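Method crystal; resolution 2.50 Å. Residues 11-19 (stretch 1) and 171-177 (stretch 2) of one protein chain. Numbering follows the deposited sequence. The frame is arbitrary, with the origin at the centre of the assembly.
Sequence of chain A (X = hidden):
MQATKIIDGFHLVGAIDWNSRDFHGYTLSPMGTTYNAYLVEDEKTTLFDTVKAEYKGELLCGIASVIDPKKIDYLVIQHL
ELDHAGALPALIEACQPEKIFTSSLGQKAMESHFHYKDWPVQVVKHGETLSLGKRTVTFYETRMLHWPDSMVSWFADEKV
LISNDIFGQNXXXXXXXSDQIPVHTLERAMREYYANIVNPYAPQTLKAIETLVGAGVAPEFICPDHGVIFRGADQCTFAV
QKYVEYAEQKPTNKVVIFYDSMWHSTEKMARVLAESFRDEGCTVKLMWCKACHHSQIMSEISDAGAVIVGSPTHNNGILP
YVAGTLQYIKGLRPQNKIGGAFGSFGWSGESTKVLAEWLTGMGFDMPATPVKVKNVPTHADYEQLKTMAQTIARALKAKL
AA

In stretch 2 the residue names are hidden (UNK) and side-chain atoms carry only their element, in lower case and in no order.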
# COMPACT_ATOMS: atom_id res chain seq x y z
N HIS A 11 -5.38 14.89 38.56
CA HIS A 11 -5.39 15.79 37.41
C HIS A 11 -4.89 15.10 36.14
O HIS A 11 -3.98 14.28 36.16
CB HIS A 11 -4.53 17.03 37.67
CG HIS A 11 -4.81 17.68 38.99
ND1 HIS A 11 -5.49 18.88 39.10
CD2 HIS A 11 -4.50 17.29 40.25
CE1 HIS A 11 -5.58 19.20 40.37
NE2 HIS A 11 -4.99 18.26 41.09
N LEU A 12 -5.54 15.50 35.07
CA LEU A 12 -5.20 15.13 33.70
C LEU A 12 -4.11 16.06 33.20
O LEU A 12 -4.31 17.28 33.09
CB LEU A 12 -6.45 15.21 32.84
CG LEU A 12 -6.40 15.00 31.33
CD1 LEU A 12 -6.13 16.31 30.61
CD2 LEU A 12 -5.37 13.95 30.94
N VAL A 13 -2.94 15.51 32.87
CA VAL A 13 -1.90 16.35 32.26
C VAL A 13 -1.46 15.72 30.94
O VAL A 13 -1.71 14.54 30.70
CB VAL A 13 -0.68 16.55 33.17
CG1 VAL A 13 -1.02 17.48 34.32
CG2 VAL A 13 -0.18 15.21 33.71
N GLY A 14 -0.79 16.50 30.10
CA GLY A 14 -0.23 15.98 28.86
C GLY A 14 -0.34 16.91 27.69
O GLY A 14 -0.15 18.12 27.80
N ALA A 15 -0.68 16.36 26.51
CA ALA A 15 -0.74 17.20 25.33
C ALA A 15 -1.82 16.75 24.36
O ALA A 15 -2.01 15.57 24.11
CB ALA A 15 0.62 17.18 24.63
N ILE A 16 -2.50 17.76 23.82
CA ILE A 16 -3.44 17.60 22.74
C ILE A 16 -2.69 17.69 21.41
O ILE A 16 -2.03 18.69 21.13
CB ILE A 16 -4.56 18.64 22.74
CG1 ILE A 16 -5.16 18.92 24.11
CG2 ILE A 16 -5.64 18.22 21.75
CD1 ILE A 16 -6.68 18.93 24.15
N ASP A 17 -2.79 16.63 20.62
CA ASP A 17 -2.08 16.62 19.34
C ASP A 17 -3.05 16.82 18.18
O ASP A 17 -3.44 15.88 17.49
CB ASP A 17 -1.29 15.32 19.25
CG ASP A 17 -0.26 15.30 18.14
OD1 ASP A 17 -0.43 16.06 17.17
OD2 ASP A 17 0.70 14.51 18.25
N TRP A 18 -3.45 18.07 17.97
CA TRP A 18 -4.40 18.41 16.93
C TRP A 18 -4.03 17.90 15.54
O TRP A 18 -4.91 17.51 14.78
CB TRP A 18 -4.53 19.93 16.84
CG TRP A 18 -4.92 20.63 18.10
CD1 TRP A 18 -4.12 21.15 19.07
CD2 TRP A 18 -6.27 20.89 18.51
NE1 TRP A 18 -4.89 21.71 20.06
CE2 TRP A 18 -6.21 21.57 19.74
CE3 TRP A 18 -7.51 20.61 17.93
CZ2 TRP A 18 -7.36 21.97 20.41
CZ3 TRP A 18 -8.65 21.01 18.60
CH2 TRP A 18 -8.57 21.69 19.83
N ASN A 19 -2.74 17.93 15.20
CA ASN A 19 -2.32 17.68 13.83
C ASN A 19 -2.06 16.22 13.48
O ASN A 19 -1.78 15.91 12.32
CB ASN A 19 -1.03 18.48 13.55
CG ASN A 19 -1.24 19.96 13.73
OD1 ASN A 19 -2.37 20.45 13.68
ND2 ASN A 19 -0.17 20.71 13.93
N UNK A 171 -9.23 11.40 19.70
CA UNK A 171 -10.01 12.62 19.58
C UNK A 171 -9.25 13.81 20.17
O UNK A 171 -8.98 13.82 21.38
c UNK A 171 -13.67 11.48 20.34
c UNK A 171 -12.29 11.46 19.72
c UNK A 171 -12.05 13.88 20.32
c UNK A 171 -11.36 12.52 20.30
N UNK A 172 -8.91 14.77 19.32
CA UNK A 172 -8.24 15.99 19.82
C UNK A 172 -9.31 17.07 19.94
O UNK A 172 -9.94 17.41 18.94
c UNK A 172 -7.11 16.43 18.92
N UNK A 173 -9.52 17.59 21.15
CA UNK A 173 -10.62 18.54 21.30
C UNK A 173 -10.44 19.43 22.51
O UNK A 173 -9.65 19.13 23.41
c UNK A 173 -11.93 17.77 21.41
N UNK A 174 -11.19 20.54 22.55
CA UNK A 174 -11.13 21.35 23.77
C UNK A 174 -11.80 20.59 24.91
O UNK A 174 -11.48 20.81 26.08
o UNK A 174 -12.27 22.87 22.26
c UNK A 174 -11.80 22.71 23.58
N UNK A 175 -12.72 19.70 24.58
CA UNK A 175 -13.51 18.91 25.50
C UNK A 175 -12.71 17.69 25.95
O UNK A 175 -12.25 16.93 25.09
c UNK A 175 -14.82 18.46 24.88
o UNK A 175 -14.83 21.43 23.44
c UNK A 175 -15.25 20.29 23.14
c UNK A 175 -15.77 19.46 24.30
o UNK A 175 -15.22 19.83 21.99
N UNK A 176 -12.52 17.49 27.25
CA UNK A 176 -11.71 16.36 27.71
C UNK A 176 -12.56 15.25 28.33
O UNK A 176 -12.03 14.23 28.77
n UNK A 176 -6.95 17.73 27.59
c UNK A 176 -10.65 16.82 28.71
c UNK A 176 -10.00 18.16 28.45
n UNK A 176 -8.88 17.14 26.52
n UNK A 176 -7.05 15.77 26.37
c UNK A 176 -7.62 16.88 26.83
c UNK A 176 -9.55 18.35 27.01
N UNK A 177 -13.88 15.42 28.37
CA UNK A 177 -14.71 14.39 29.00
C UNK A 177 -15.76 13.82 28.05
O UNK A 177 -16.29 14.52 27.20
c UNK A 177 -15.38 14.98 30.25
c UNK A 177 -14.33 15.27 31.33
c UNK A 177 -13.78 14.24 32.07
c UNK A 177 -12.83 14.53 33.03
c UNK A 177 -13.92 16.57 31.55
c UNK A 177 -12.43 15.83 33.27
c UNK A 177 -12.98 16.86 32.53

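Position 171 carries four side-chain carbons, forked at the first, with one arm two carbons long. That beta-branched outline is Ile171. Its CA-to-CB bond points away from stretch 1 and it makes no contact there; an aliphatic side chain suits the buried site it occupies.

Position 172 has a single side-chain carbon, directed toward stretch 1. The CB of 172 lies 3.7 Å from Ile16 CG2, 4.0 Å from Asp17 O and 4.3 Å from Trp18 CE3. One carbon and nothing more means alanine. Ala172 suits a place where the backbones draw close, the CA of Ala172 being 5.4 Å from the CA of Trp18: a lone methyl makes apolar contact with both Ile16 and Trp18.

Position 173 again shows one carbon, but this one points away. The contact is made by the backbone: the carbonyl O of 173 is 3.1 Å from Ile16 CD1, a tight approach, and the carbonyl C of 173 is 4.0 Å from Trp18 CH2. The residue is Ala173. Its methyl makes no contact with stretch 1; a small side chain is enough where the backbone carbonyl makes the contact.

At position 174 a carbon is followed by one oxygen, and the CA-to-CB bond again points away. The backbone N of 174 lies 3.9 Å from Trp18 CH2, oblique to the indole ring. This is Ser174, a small polar residue at an exposed site.

Position 175 has three carbons in a row, the third bearing two oxygens: a carboxylate on a two-carbon stem, hence Glu175. It does not touch stretch 1. The carboxylate instead accepts a weak hydrogen bond within its own stretch, from Ser174 OG to Glu175 OE2 at 3.2 Å.

Position 176 runs through three carbons and a nitrogen to a carbon carrying two more nitrogens, a guanidinium, so it is Arg176. The side chain is curled, its first three chi angles all m, yet it spans much of the gap to stretch 1. Arg176 NH1 comes to 3.4 Å from Leu12 CD1, while Ile16 CD1 lies over one face of the guanidinium, 3.5 Å from Arg176 CZ. This flat group suits packing against aliphatic side chains.

Position 177 has one carbon leading to a ring of six carbons, with no oxygen on it: Phe177. A wholly apolar ring suits this buried site, although it does not touch stretch 1.

The contact therefore works by packing, with no hydrogen bond crossing it. Ile16 is central, meeting Ala172, Ala173 and Arg176. Trp18 lies along the 172–174 backbone, and Leu12 meets the guanidinium. Together the stretches bury 362 Å².

Stretch 2 171-177: IAASERF
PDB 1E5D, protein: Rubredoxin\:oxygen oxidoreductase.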